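Local coordinates for protein TASOR (PDB 6TL1), which directs assembly of the HUSH complex, which maintains H3K9me3-linked epigenetic silencing of transposons and other loci, at residues Q5-G10 / R37-V42; Y72-V77 / R111-L116; L90-S95 / M105-S110; D128-K133 / Y202-F207; Y182-Y187 / P196-P201. All blocks are in the same frame, centred on the assembly; numbering follows the deposited sequence.

Contact 1: Q5-G10 / R37-V42; sequences QPLTPG and RRACLV
Gln5 and Leu41 pair through two backbone hydrogen bonds: Gln5 N gives one to Leu41 O (2.9 Å), Leu41 N returns one to Gln5 O (3.0 Å). Leu7 N adds a third bond, to Ala39 O (3.0 Å). One water bridges the two segments, accepting from Ala39 N and donating to Leu7 O (2.8 Å). The Gln5-Leu41 pair sets strand 4-6, one of the two outermost strands of the pseudo-PARP domain's five-stranded antiparallel sheet, against strand 34-42; Pro6 and Cys40 form the next, non-hydrogen-bonded pair. Side chains pack on both sides. Leu7 crosses Leu41 at about a right angle, its CD2 3.9 Å from Leu41 CD1. On the face of Gln5 and Leu41, these two lie side by side, pointing the same way. CG of Gln5 is anti to its backbone N (chi1 162°) and the chain stays extended; OE1 passes Leu41 CD1 at 3.7 Å and accepts a hydrogen bond from His43 NE2. On the other face, Cys40 SG meets Pro6 CA at 3.9 Å. Helix 12-22 covers Leu7 through Val17 and Glu13.

Contact 2: Y72-V77 / R111-L116; sequences YAFLMV and RYADLL
Phe74 turns one ring face to Ala113, whose methyl sits over the ring centre in a CH-pi contact: CB of Ala113 is 4.0 Å from the centroid of the Phe74 ring, only 2° off the normal. The contact sets strand 71-77, an outermost strand of the five-stranded antiparallel sheet, against the loop that leaves strand 107-110, which folds into a type I beta turn from Tyr112 to Leu115. The Phe74 ring also has Arg111 O at its edge, in the ring plane, 3.6 Å from CE1 of Phe74. Leu21 and Ile20 of helix 12-22 touch the Phe74 side chain as well. Nearer the backbone, CB of Phe74 meets CD2 of Leu116 at 4.1 Å. Further along, Met76 and Leu116 cross at about a right angle, with CB of Met76 3.8 Å from CB of Leu116. The Met76 chain bends at chi3 (65°), bringing CE within 3.6 Å of Leu116 O. No direct hydrogen bond joins the two segments; water does so at two places. One water donates to both Tyr72 O and Arg111 O. The other accepts from Met76 N and donates to Leu116 O, 2.7 Å away.

Contact 3: L90-S95 / M105-S110; sequences LHVGQS and MGVYLS
A type II beta turn, His91 to Gln94, in the loop after helix 82-88 lies with its flanking residues against strand 107-110, an outermost strand of the mixed sheet, and the residues just before it. Leu90 enters first: CG lies anti to the backbone N (chi1 -176°), which carries the branched end to Val107, and CD2 touches Leu109 CD2 at 3.5 Å and Val107 CB at 3.8 Å. Leu90 slides past both side chains in the opposite direction. Val107 sends CG1 toward the turn backbone, 3.5 Å from His91 C. In return, Val92 CG1 rests on the opposing main chain, 3.5 Å from Gly106 N. At the far end Ser95 OG lies 3.7 Å from Tyr108 CD2, while its polar partner is Ile97 N; the Tyr108 hydroxyl bonds to Leu100 and Gly101. A water accepts from Ser95 N and, weakly, from Gly93 N, and donates to Gly106 O (3.0 Å). With no direct hydrogen bond between them, the two segments meet chiefly through methyl groups, and this water supplies the polar link between their backbones.

Contact 4: D128-K133 / Y202-F207; sequences DVVIFK and YAVVSF
Val129 and Val205 are a hydrogen-bonded pair joining two central strands of the five-stranded antiparallel sheet: Val129 N bonds to Val205 O at 2.8 Å, and Val205 N bonds back to Val129 O. The Val129 side chain packs on the face it shares with Ile131, Ala203 and Val205. Its CB meets CG2 of Val205 at 3.8 Å. Of its two methyls, CG2 is anti to the carbonyl carbon and reaches the edge of the Phe207 ring, near its plane, 3.6 Å from CE2. On the opposite face, Val130 CG2 meets Val204 CG2 at 4.1 Å. At Ile131 a classic beta bulge makes Tyr202 and Ala203 both face one residue: Ile131 O accepts from Tyr202 N (2.8 Å) and Ala203 N (3.1 Å), both in the carbonyl plane. Ile131 N gives a hydrogen bond back to Ala203 O at 2.7 Å. Tyr202 then lies beside Ile131, pointing the same way, with CD2 4.1 Å from CG2 of Ile131. At the other end Ser206 OG, also bonded by Arg38 NE, faces the carboxylate of Asp128. Ile131 O thus satisfies both bulge amides, Tyr202 N and Ala203 N, within the buried strand pair.

Contact 5: Y182-Y187 / P196-P201; sequences YYFYEY and PRHVCP
Phe184 carries the first part of the contact, with Val199 CG2 over one ring face, 3.8 Å from the ring centroid in a CH-pi contact. The edge of the same ring is turned toward the face of His198 in an offset edge-to-face pair, planes at 75°. Tyr185 offers backbone: its CA packs on Pro196 CG at 3.7 Å, and its O lies 3.0 Å from His198 CE1, near the imidazole plane, while His198 NE2 bonds to Glu158 O. Glu186 follows, extended, with CG anti to the backbone N. Arg197 grips its carboxylate side-on: NE is shared between OE1 (3.2 Å) and OE2 (3.0 Å) of Glu186, and NH1 reaches OE2 at 2.7 Å, the carboxylate and guanidinium planes inclined by 26°. Arg197 N also bonds to Glu186 OE1 (3.0 Å), from the opposite face to NE. Lys54 and Glu57 of helix 45-60 extend this salt bridge. The contact sits where the chain leaving strand 181-184 meets the loop leading into strand 199-209, with strand 107-110 beside Phe184 and Pro196 and strand 126-134 against Val199.

Overall arrangement
Contacts 1, 2 and 4 lie on the five-stranded antiparallel sheet: contact 1 at one border, contact 4 in the middle, contact 2 where border strand 71-77 meets a loop. The centres of contacts 1 and 4 are about 10 Å apart, those of 2 and 4 about 8 Å. Contacts 3 and 5, with centres also about 8 Å apart, share the mixed sheet through neighbouring strands 107-110 and 181-184. Strand 199-209 serves contacts 4 and 5, and Phe132 packs against residues of contacts 2, 3 and 5. Along the chain contact 1 closes first, contact 3 is nested within contact 2, and contact 5 within contact 4. Contacts 3 and 5 thus join the mixed sheet to the antiparallel one in a single compact pseudo-PARP domain.

Contact 1: Q5-G10 / R37-V42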
# COMPACT_ATOMS: atom_id res chain seq x y z
N GLN A 5 10.93 4.21 15.18
CA GLN A 5 11.54 3.44 16.25
C GLN A 5 12.37 2.33 15.63
O GLN A 5 11.80 1.36 15.09
CB GLN A 5 10.48 2.88 17.19
CG GLN A 5 10.97 1.72 18.07
CD GLN A 5 9.85 0.84 18.55
OE1 GLN A 5 8.67 1.07 18.25
NE2 GLN A 5 10.20 -0.16 19.35
N PRO A 6 13.69 2.41 15.63
CA PRO A 6 14.52 1.35 15.07
C PRO A 6 14.34 0.05 15.85
O PRO A 6 14.21 0.07 17.08
CB PRO A 6 15.95 1.88 15.19
CG PRO A 6 15.79 3.38 15.31
CD PRO A 6 14.51 3.58 16.06
N LEU A 7 14.28 -1.06 15.12
CA LEU A 7 14.10 -2.39 15.70
C LEU A 7 15.39 -3.17 15.54
O LEU A 7 16.06 -3.09 14.50
CB LEU A 7 12.95 -3.14 15.02
CG LEU A 7 11.62 -2.39 14.89
CD1 LEU A 7 10.66 -3.13 13.93
CD2 LEU A 7 10.98 -2.18 16.25
N THR A 8 15.74 -3.94 16.57
CA THR A 8 16.97 -4.72 16.52
C THR A 8 16.73 -5.99 15.72
O THR A 8 15.78 -6.72 16.00
CB THR A 8 17.44 -5.06 17.92
OG1 THR A 8 17.66 -3.85 18.66
CG2 THR A 8 18.75 -5.86 17.87
N PRO A 9 17.57 -6.29 14.72
CA PRO A 9 17.38 -7.52 13.94
C PRO A 9 17.38 -8.74 14.84
O PRO A 9 18.20 -8.86 15.76
CB PRO A 9 18.58 -7.52 12.98
CG PRO A 9 18.93 -6.07 12.84
CD PRO A 9 18.66 -5.45 14.19
N GLY A 10 16.43 -9.64 14.59
CA GLY A 10 16.29 -10.85 15.38
C GLY A 10 15.34 -10.74 16.55
O GLY A 10 14.96 -11.77 17.11
N ARG A 37 17.45 -5.77 6.08
CA ARG A 37 18.59 -5.57 6.95
C ARG A 37 18.35 -4.51 8.00
O ARG A 37 19.10 -4.47 8.98
CB ARG A 37 19.82 -5.20 6.13
CG ARG A 37 20.07 -6.15 4.95
CD ARG A 37 21.54 -6.21 4.62
NE ARG A 37 21.80 -6.88 3.35
CZ ARG A 37 23.02 -7.14 2.91
NH1 ARG A 37 24.07 -6.76 3.63
NH2 ARG A 37 23.20 -7.75 1.74
N ARG A 38 17.34 -3.66 7.83
CA ARG A 38 16.96 -2.76 8.91
C ARG A 38 15.47 -2.48 8.79
O ARG A 38 14.87 -2.64 7.73
CB ARG A 38 17.78 -1.47 8.92
CG ARG A 38 17.72 -0.63 7.68
CD ARG A 38 18.59 0.60 7.86
NE ARG A 38 18.41 1.57 6.79
CZ ARG A 38 18.81 2.84 6.86
NH1 ARG A 38 19.40 3.29 7.96
NH2 ARG A 38 18.60 3.66 5.84
N ALA A 39 14.88 -2.09 9.92
CA ALA A 39 13.44 -1.94 10.01
C ALA A 39 13.11 -0.98 11.14
O ALA A 39 13.76 -1.00 12.19
CB ALA A 39 12.75 -3.29 10.23
N CYS A 40 12.11 -0.13 10.91
CA CYS A 40 11.59 0.78 11.92
C CYS A 40 10.08 0.70 11.98
O CYS A 40 9.42 0.56 10.95
CB CYS A 40 11.96 2.24 11.62
SG CYS A 40 13.70 2.60 11.49
N LEU A 41 9.52 0.81 13.18
CA LEU A 41 8.10 1.07 13.29
C LEU A 41 7.87 2.58 13.19
O LEU A 41 8.73 3.38 13.55
CB LEU A 41 7.51 0.53 14.60
CG LEU A 41 7.39 -0.99 14.63
CD1 LEU A 41 7.18 -1.52 16.03
CD2 LEU A 41 6.25 -1.43 13.71
N VAL A 42 6.72 2.95 12.64
CA VAL A 42 6.38 4.35 12.47
C VAL A 42 5.35 4.72 13.53
O VAL A 42 4.37 4.00 13.74
CB VAL A 42 5.87 4.64 11.05
CG1 VAL A 42 5.50 6.10 10.91
CG2 VAL A 42 6.93 4.24 10.02
O HOH W 1 16.76 -2.05 12.05

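Contact 2: Y72-V77 / R111-L116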
# COMPACT_ATOMS: atom_id res chain seq x y z
N TYR A 72 -2.39 -4.87 5.36
CA TYR A 72 -1.16 -4.17 5.04
C TYR A 72 -0.96 -4.08 3.53
O TYR A 72 -1.36 -4.98 2.78
CB TYR A 72 0.05 -4.89 5.67
CG TYR A 72 0.00 -4.94 7.18
CD1 TYR A 72 0.28 -3.81 7.94
CD2 TYR A 72 -0.32 -6.12 7.85
CE1 TYR A 72 0.25 -3.84 9.32
CE2 TYR A 72 -0.34 -6.16 9.25
CZ TYR A 72 -0.07 -5.00 9.97
OH TYR A 72 -0.09 -4.98 11.35
N ALA A 73 -0.35 -2.98 3.09
CA ALA A 73 0.05 -2.79 1.70
C ALA A 73 1.37 -2.04 1.68
O ALA A 73 1.82 -1.50 2.70
CB ALA A 73 -1.01 -2.02 0.90
N PHE A 74 1.99 -1.97 0.50
CA PHE A 74 3.41 -1.64 0.41
C PHE A 74 3.69 -0.58 -0.65
O PHE A 74 2.96 -0.43 -1.63
CB PHE A 74 4.22 -2.91 0.13
CG PHE A 74 3.76 -4.06 0.96
CD1 PHE A 74 2.78 -4.92 0.49
CD2 PHE A 74 4.25 -4.24 2.24
CE1 PHE A 74 2.32 -5.94 1.27
CE2 PHE A 74 3.79 -5.27 3.02
CZ PHE A 74 2.82 -6.13 2.53
N LEU A 75 4.78 0.15 -0.42
CA LEU A 75 5.24 1.16 -1.35
C LEU A 75 6.76 1.22 -1.27
O LEU A 75 7.32 1.50 -0.21
CB LEU A 75 4.64 2.53 -1.02
CG LEU A 75 4.87 3.61 -2.09
CD1 LEU A 75 4.14 3.24 -3.36
CD2 LEU A 75 4.40 4.97 -1.59
N MET A 76 7.42 0.97 -2.40
CA MET A 76 8.85 1.24 -2.49
C MET A 76 9.01 2.73 -2.77
O MET A 76 8.29 3.29 -3.60
CB MET A 76 9.50 0.40 -3.59
CG MET A 76 10.97 0.70 -3.77
SD MET A 76 11.82 -0.58 -4.72
CE MET A 76 10.99 -0.39 -6.31
N VAL A 77 9.92 3.38 -2.05
CA VAL A 77 10.00 4.84 -2.08
C VAL A 77 11.40 5.30 -2.41
O VAL A 77 12.40 4.77 -1.90
CB VAL A 77 9.51 5.44 -0.75
CG1 VAL A 77 8.06 5.08 -0.51
CG2 VAL A 77 10.32 4.89 0.38
N ARG A 111 -0.22 -4.54 -3.55
CA ARG A 111 -0.78 -5.63 -2.76
C ARG A 111 0.30 -6.59 -2.29
O ARG A 111 0.16 -7.23 -1.24
CB ARG A 111 -1.82 -6.38 -3.61
CG ARG A 111 -2.30 -7.71 -3.06
CD ARG A 111 -3.61 -8.15 -3.70
NE ARG A 111 -3.93 -9.54 -3.38
CZ ARG A 111 -4.77 -10.31 -4.08
NH1 ARG A 111 -5.39 -9.83 -5.15
NH2 ARG A 111 -4.99 -11.56 -3.70
N TYR A 112 1.37 -6.74 -3.06
CA TYR A 112 2.37 -7.78 -2.85
C TYR A 112 3.73 -7.16 -2.55
O TYR A 112 4.15 -6.23 -3.25
CB TYR A 112 2.47 -8.69 -4.07
CG TYR A 112 1.23 -9.50 -4.36
CD1 TYR A 112 0.85 -10.52 -3.50
CD2 TYR A 112 0.43 -9.25 -5.48
CE1 TYR A 112 -0.27 -11.28 -3.74
CE2 TYR A 112 -0.71 -10.01 -5.73
CZ TYR A 112 -1.04 -11.03 -4.85
OH TYR A 112 -2.14 -11.82 -5.04
N ALA A 113 4.40 -7.69 -1.54
CA ALA A 113 5.67 -7.12 -1.09
C ALA A 113 6.83 -7.43 -2.02
O ALA A 113 7.90 -6.83 -1.84
CB ALA A 113 6.00 -7.61 0.31
N ASP A 114 6.68 -8.36 -2.97
CA ASP A 114 7.74 -8.65 -3.93
C ASP A 114 7.46 -8.06 -5.31
O ASP A 114 8.22 -8.32 -6.25
CB ASP A 114 8.02 -10.16 -4.03
CG ASP A 114 6.76 -10.98 -4.30
OD1 ASP A 114 5.64 -10.43 -4.23
OD2 ASP A 114 6.91 -12.20 -4.53
N LEU A 115 6.41 -7.24 -5.44
CA LEU A 115 5.98 -6.62 -6.71
C LEU A 115 5.85 -5.12 -6.47
O LEU A 115 4.75 -4.61 -6.29
CB LEU A 115 4.67 -7.24 -7.19
CG LEU A 115 4.20 -6.90 -8.60
CD1 LEU A 115 5.36 -6.90 -9.58
CD2 LEU A 115 3.14 -7.90 -9.03
N LEU A 116 6.99 -4.42 -6.49
CA LEU A 116 7.07 -3.03 -6.09
C LEU A 116 7.35 -2.05 -7.22
O LEU A 116 7.48 -0.85 -6.97
CB LEU A 116 8.14 -2.87 -5.00
CG LEU A 116 7.97 -3.83 -3.83
CD1 LEU A 116 9.27 -3.90 -3.02
CD2 LEU A 116 6.80 -3.40 -2.97
O HOH W 2 -1.48 -6.69 0.55
O HOH W 3 6.25 0.37 -4.95

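Contact 3: L90-S95 / M105-S110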
# COMPACT_ATOMS: atom_id res chain seq x y z
N LEU A 90 0.64 9.60 2.87
CA LEU A 90 0.68 9.41 1.42
C LEU A 90 -0.39 10.28 0.76
O LEU A 90 -1.57 10.17 1.09
CB LEU A 90 0.47 7.95 1.07
CG LEU A 90 0.58 7.59 -0.41
CD1 LEU A 90 1.95 7.96 -0.96
CD2 LEU A 90 0.31 6.12 -0.59
N HIS A 91 0.03 11.11 -0.19
CA HIS A 91 -0.86 12.05 -0.86
C HIS A 91 -1.09 11.65 -2.31
O HIS A 91 -0.30 10.90 -2.91
CB HIS A 91 -0.29 13.47 -0.81
CG HIS A 91 -0.35 14.10 0.54
ND1 HIS A 91 0.49 13.74 1.57
CD2 HIS A 91 -1.16 15.07 1.03
CE1 HIS A 91 0.20 14.46 2.64
NE2 HIS A 91 -0.80 15.28 2.34
N VAL A 92 -2.18 12.19 -2.88
CA VAL A 92 -2.46 11.95 -4.29
C VAL A 92 -1.35 12.55 -5.13
O VAL A 92 -0.62 13.46 -4.70
CB VAL A 92 -3.82 12.53 -4.71
CG1 VAL A 92 -4.95 11.81 -3.98
CG2 VAL A 92 -3.85 14.04 -4.44
N GLY A 93 -1.25 12.08 -6.37
CA GLY A 93 -0.27 12.58 -7.31
C GLY A 93 1.13 12.02 -7.17
O GLY A 93 2.03 12.49 -7.87
N GLN A 94 1.34 11.05 -6.29
CA GLN A 94 2.67 10.49 -6.09
C GLN A 94 2.91 9.23 -6.92
O GLN A 94 4.04 8.72 -6.93
CB GLN A 94 2.91 10.20 -4.61
CG GLN A 94 2.79 11.45 -3.74
CD GLN A 94 3.88 12.47 -4.03
OE1 GLN A 94 3.61 13.66 -4.20
NE2 GLN A 94 5.13 12.01 -4.07
N SER A 95 1.90 8.73 -7.61
CA SER A 95 2.05 7.58 -8.49
C SER A 95 1.79 8.01 -9.92
O SER A 95 1.15 9.03 -10.19
CB SER A 95 1.08 6.46 -8.10
OG SER A 95 1.10 5.45 -9.10
N MET A 105 -6.32 11.70 -8.16
CA MET A 105 -7.52 11.57 -7.34
C MET A 105 -7.41 10.50 -6.27
O MET A 105 -8.28 10.44 -5.39
CB MET A 105 -8.74 11.30 -8.23
CG MET A 105 -9.07 12.49 -9.13
SD MET A 105 -10.62 12.31 -10.05
CE MET A 105 -10.15 11.27 -11.40
N GLY A 106 -6.39 9.64 -6.32
CA GLY A 106 -6.24 8.56 -5.37
C GLY A 106 -4.78 8.23 -5.19
O GLY A 106 -3.90 8.82 -5.82
N VAL A 107 -4.51 7.28 -4.30
CA VAL A 107 -3.16 6.83 -4.02
C VAL A 107 -3.07 5.34 -4.30
O VAL A 107 -4.00 4.59 -4.00
CB VAL A 107 -2.73 7.19 -2.58
CG1 VAL A 107 -2.96 8.69 -2.33
CG2 VAL A 107 -3.48 6.35 -1.55
N TYR A 108 -1.97 4.92 -4.90
CA TYR A 108 -1.77 3.54 -5.31
C TYR A 108 -0.80 2.84 -4.36
O TYR A 108 0.28 3.37 -4.09
CB TYR A 108 -1.23 3.49 -6.74
CG TYR A 108 -2.25 3.65 -7.84
CD1 TYR A 108 -2.92 2.55 -8.34
CD2 TYR A 108 -2.52 4.90 -8.39
CE1 TYR A 108 -3.83 2.67 -9.34
CE2 TYR A 108 -3.44 5.03 -9.42
CZ TYR A 108 -4.10 3.91 -9.88
OH TYR A 108 -5.01 3.99 -10.91
N LEU A 109 -1.17 1.66 -3.88
CA LEU A 109 -0.29 0.83 -3.06
C LEU A 109 -0.21 -0.58 -3.63
O LEU A 109 -1.20 -1.09 -4.14
CB LEU A 109 -0.78 0.78 -1.58
CG LEU A 109 -0.84 2.10 -0.81
CD1 LEU A 109 -1.39 1.92 0.57
CD2 LEU A 109 0.58 2.63 -0.68
N SER A 110 0.96 -1.21 -3.51
CA SER A 110 1.13 -2.59 -3.97
C SER A 110 0.48 -3.56 -3.00
O SER A 110 0.60 -3.42 -1.78
CB SER A 110 2.61 -2.97 -4.09
OG SER A 110 3.25 -2.41 -5.21
O HOH W 4 -1.05 8.85 -6.82

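Contact 4: D128-K133 / Y202-F207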
# COMPACT_ATOMS: atom_id res chain seq x y z
N ASP A 128 14.02 0.99 -0.05
CA ASP A 128 13.25 1.22 1.17
C ASP A 128 11.79 0.96 0.87
O ASP A 128 11.26 1.47 -0.12
CB ASP A 128 13.41 2.67 1.64
CG ASP A 128 14.83 3.00 2.05
OD1 ASP A 128 15.43 2.20 2.80
OD2 ASP A 128 15.34 4.05 1.60
N VAL A 129 11.13 0.17 1.71
CA VAL A 129 9.72 -0.17 1.53
C VAL A 129 8.96 0.32 2.76
O VAL A 129 9.30 -0.06 3.89
CB VAL A 129 9.51 -1.67 1.31
CG1 VAL A 129 8.05 -1.98 1.13
CG2 VAL A 129 10.32 -2.14 0.10
N VAL A 130 7.96 1.17 2.53
CA VAL A 130 7.03 1.58 3.58
C VAL A 130 5.87 0.60 3.62
O VAL A 130 5.31 0.23 2.58
CB VAL A 130 6.53 3.03 3.37
CG1 VAL A 130 5.51 3.43 4.46
CG2 VAL A 130 7.69 4.00 3.46
N ILE A 131 5.59 0.09 4.81
CA ILE A 131 4.44 -0.77 5.06
C ILE A 131 3.33 0.10 5.63
O ILE A 131 3.50 0.73 6.69
CB ILE A 131 4.79 -1.91 6.02
CG1 ILE A 131 5.89 -2.82 5.42
CG2 ILE A 131 3.52 -2.68 6.42
CD1 ILE A 131 6.33 -3.94 6.35
N PHE A 132 2.20 0.15 4.93
CA PHE A 132 1.03 0.88 5.38
C PHE A 132 0.02 -0.08 5.97
O PHE A 132 -0.22 -1.16 5.42
CB PHE A 132 0.36 1.63 4.22
CG PHE A 132 1.20 2.71 3.64
CD1 PHE A 132 2.07 2.44 2.60
CD2 PHE A 132 1.13 4.00 4.14
CE1 PHE A 132 2.85 3.46 2.06
CE2 PHE A 132 1.91 5.01 3.62
CZ PHE A 132 2.78 4.74 2.58
N LYS A 133 -0.62 0.34 7.05
CA LYS A 133 -1.85 -0.33 7.44
C LYS A 133 -2.99 0.36 6.69
O LYS A 133 -2.96 1.57 6.46
CB LYS A 133 -2.08 -0.31 8.95
CG LYS A 133 -2.38 1.03 9.57
CD LYS A 133 -2.77 0.83 11.05
CE LYS A 133 -2.97 2.14 11.81
NZ LYS A 133 -3.17 1.88 13.27
N TYR A 202 2.96 2.40 8.81
CA TYR A 202 3.11 1.50 9.95
C TYR A 202 4.55 1.09 10.20
O TYR A 202 4.99 1.04 11.35
CB TYR A 202 2.24 0.25 9.70
CG TYR A 202 2.38 -0.83 10.73
CD1 TYR A 202 1.69 -0.76 11.94
CD2 TYR A 202 3.18 -1.95 10.49
CE1 TYR A 202 1.81 -1.76 12.89
CE2 TYR A 202 3.32 -2.94 11.44
CZ TYR A 202 2.63 -2.85 12.62
OH TYR A 202 2.75 -3.85 13.57
N ALA A 203 5.32 0.80 9.14
CA ALA A 203 6.71 0.37 9.32
C ALA A 203 7.49 0.69 8.05
O ALA A 203 6.91 0.87 6.98
CB ALA A 203 6.80 -1.13 9.63
N VAL A 204 8.81 0.75 8.19
CA VAL A 204 9.73 0.94 7.08
C VAL A 204 10.84 -0.10 7.19
O VAL A 204 11.38 -0.32 8.28
CB VAL A 204 10.33 2.36 7.06
CG1 VAL A 204 11.12 2.58 5.78
CG2 VAL A 204 9.23 3.40 7.20
N VAL A 205 11.17 -0.74 6.07
CA VAL A 205 12.28 -1.67 5.99
C VAL A 205 13.17 -1.26 4.83
O VAL A 205 12.71 -0.68 3.84
CB VAL A 205 11.80 -3.12 5.79
CG1 VAL A 205 11.00 -3.60 6.98
CG2 VAL A 205 10.99 -3.22 4.50
N SER A 206 14.45 -1.56 4.97
CA SER A 206 15.41 -1.44 3.89
C SER A 206 15.78 -2.85 3.45
O SER A 206 15.97 -3.73 4.28
CB SER A 206 16.64 -0.66 4.33
OG SER A 206 16.33 0.71 4.52
N PHE A 207 15.88 -3.07 2.14
CA PHE A 207 16.20 -4.40 1.63
C PHE A 207 17.38 -4.33 0.68
O PHE A 207 17.70 -3.30 0.09
CB PHE A 207 15.00 -5.04 0.89
CG PHE A 207 14.66 -4.39 -0.44
CD1 PHE A 207 15.35 -4.71 -1.59
CD2 PHE A 207 13.61 -3.49 -0.53
CE1 PHE A 207 15.03 -4.11 -2.81
CE2 PHE A 207 13.28 -2.90 -1.73
CZ PHE A 207 13.99 -3.21 -2.87

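Contact 5: Y182-Y187 / P196-P201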
# COMPACT_ATOMS: atom_id res chain seq x y z
N TYR A 182 -3.77 -1.51 -5.07
CA TYR A 182 -4.91 -0.95 -4.37
C TYR A 182 -4.96 0.54 -4.68
O TYR A 182 -3.92 1.20 -4.73
CB TYR A 182 -4.79 -1.16 -2.86
CG TYR A 182 -4.89 -2.59 -2.38
CD1 TYR A 182 -5.86 -3.45 -2.87
CD2 TYR A 182 -4.01 -3.09 -1.43
CE1 TYR A 182 -5.95 -4.76 -2.44
CE2 TYR A 182 -4.10 -4.40 -0.97
CZ TYR A 182 -5.07 -5.23 -1.49
OH TYR A 182 -5.17 -6.54 -1.06
N TYR A 183 -6.16 1.08 -4.86
CA TYR A 183 -6.35 2.50 -5.18
C TYR A 183 -7.27 3.11 -4.13
O TYR A 183 -8.48 2.88 -4.16
CB TYR A 183 -6.91 2.65 -6.58
CG TYR A 183 -7.23 4.06 -7.05
CD1 TYR A 183 -6.22 4.94 -7.39
CD2 TYR A 183 -8.55 4.46 -7.24
CE1 TYR A 183 -6.52 6.22 -7.88
CE2 TYR A 183 -8.86 5.74 -7.72
CZ TYR A 183 -7.84 6.60 -8.04
OH TYR A 183 -8.13 7.86 -8.51
N PHE A 184 -6.69 3.84 -3.18
CA PHE A 184 -7.41 4.42 -2.06
C PHE A 184 -7.74 5.88 -2.31
O PHE A 184 -6.92 6.64 -2.84
CB PHE A 184 -6.58 4.28 -0.78
CG PHE A 184 -6.50 2.88 -0.27
CD1 PHE A 184 -7.48 2.37 0.57
CD2 PHE A 184 -5.45 2.05 -0.65
CE1 PHE A 184 -7.42 1.07 1.03
CE2 PHE A 184 -5.38 0.75 -0.18
CZ PHE A 184 -6.37 0.26 0.65
N TYR A 185 -8.93 6.28 -1.92
CA TYR A 185 -9.35 7.66 -2.12
C TYR A 185 -10.38 7.98 -1.05
O TYR A 185 -10.91 7.09 -0.38
CB TYR A 185 -9.94 7.86 -3.52
CG TYR A 185 -11.06 6.89 -3.76
CD1 TYR A 185 -12.36 7.17 -3.35
CD2 TYR A 185 -10.81 5.67 -4.37
CE1 TYR A 185 -13.38 6.27 -3.55
CE2 TYR A 185 -11.83 4.76 -4.59
CZ TYR A 185 -13.11 5.07 -4.18
OH TYR A 185 -14.12 4.16 -4.39
N GLU A 186 -10.69 9.26 -0.93
CA GLU A 186 -11.70 9.67 0.03
C GLU A 186 -12.29 10.99 -0.42
O GLU A 186 -11.56 11.95 -0.67
CB GLU A 186 -11.11 9.79 1.44
CG GLU A 186 -12.13 10.04 2.51
CD GLU A 186 -11.58 9.93 3.92
OE1 GLU A 186 -10.35 9.98 4.11
OE2 GLU A 186 -12.40 9.81 4.85
N TYR A 187 -13.62 11.04 -0.52
CA TYR A 187 -14.27 12.29 -0.82
C TYR A 187 -14.41 13.08 0.47
O TYR A 187 -14.83 12.55 1.50
CB TYR A 187 -15.65 12.04 -1.44
CG TYR A 187 -15.60 11.65 -2.90
CD1 TYR A 187 -15.55 12.61 -3.90
CD2 TYR A 187 -15.62 10.31 -3.28
CE1 TYR A 187 -15.53 12.25 -5.24
CE2 TYR A 187 -15.60 9.94 -4.63
CZ TYR A 187 -15.54 10.92 -5.60
OH TYR A 187 -15.51 10.57 -6.93
N PRO A 196 -6.09 10.28 1.71
CA PRO A 196 -7.09 9.39 2.29
C PRO A 196 -6.65 8.96 3.68
O PRO A 196 -5.47 8.67 3.90
CB PRO A 196 -7.11 8.19 1.33
CG PRO A 196 -6.53 8.73 0.04
CD PRO A 196 -5.48 9.72 0.49
N ARG A 197 -7.59 8.95 4.62
CA ARG A 197 -7.22 8.69 6.01
C ARG A 197 -7.24 7.21 6.39
O ARG A 197 -6.72 6.88 7.47
CB ARG A 197 -8.13 9.45 6.98
CG ARG A 197 -8.37 10.94 6.68
CD ARG A 197 -9.52 11.48 7.55
NE ARG A 197 -10.81 11.06 7.06
CZ ARG A 197 -11.93 11.17 7.76
NH1 ARG A 197 -13.09 10.77 7.24
NH2 ARG A 197 -11.90 11.61 9.01
N HIS A 198 -7.78 6.33 5.55
CA HIS A 198 -7.76 4.90 5.84
C HIS A 198 -6.50 4.22 5.30
O HIS A 198 -6.47 3.00 5.13
CB HIS A 198 -9.05 4.22 5.33
CG HIS A 198 -9.43 4.56 3.92
ND1 HIS A 198 -9.53 5.86 3.45
CD2 HIS A 198 -9.79 3.77 2.88
CE1 HIS A 198 -9.90 5.85 2.19
NE2 HIS A 198 -10.06 4.59 1.81
N VAL A 199 -5.46 5.00 5.06
CA VAL A 199 -4.11 4.56 4.75
C VAL A 199 -3.18 5.23 5.75
O VAL A 199 -3.21 6.46 5.90
CB VAL A 199 -3.72 4.95 3.31
CG1 VAL A 199 -2.25 4.72 3.08
CG2 VAL A 199 -4.59 4.19 2.29
N CYS A 200 -2.37 4.43 6.45
CA CYS A 200 -1.51 4.97 7.51
C CYS A 200 -0.16 4.25 7.52
O CYS A 200 -0.12 3.01 7.59
CB CYS A 200 -2.19 4.83 8.87
SG CYS A 200 -1.31 5.65 10.21
N PRO A 201 0.96 4.98 7.46
CA PRO A 201 2.27 4.33 7.53
C PRO A 201 2.46 3.63 8.87
O PRO A 201 2.15 4.18 9.94
CB PRO A 201 3.26 5.48 7.35
CG PRO A 201 2.52 6.68 7.79
CD PRO A 201 1.07 6.45 7.42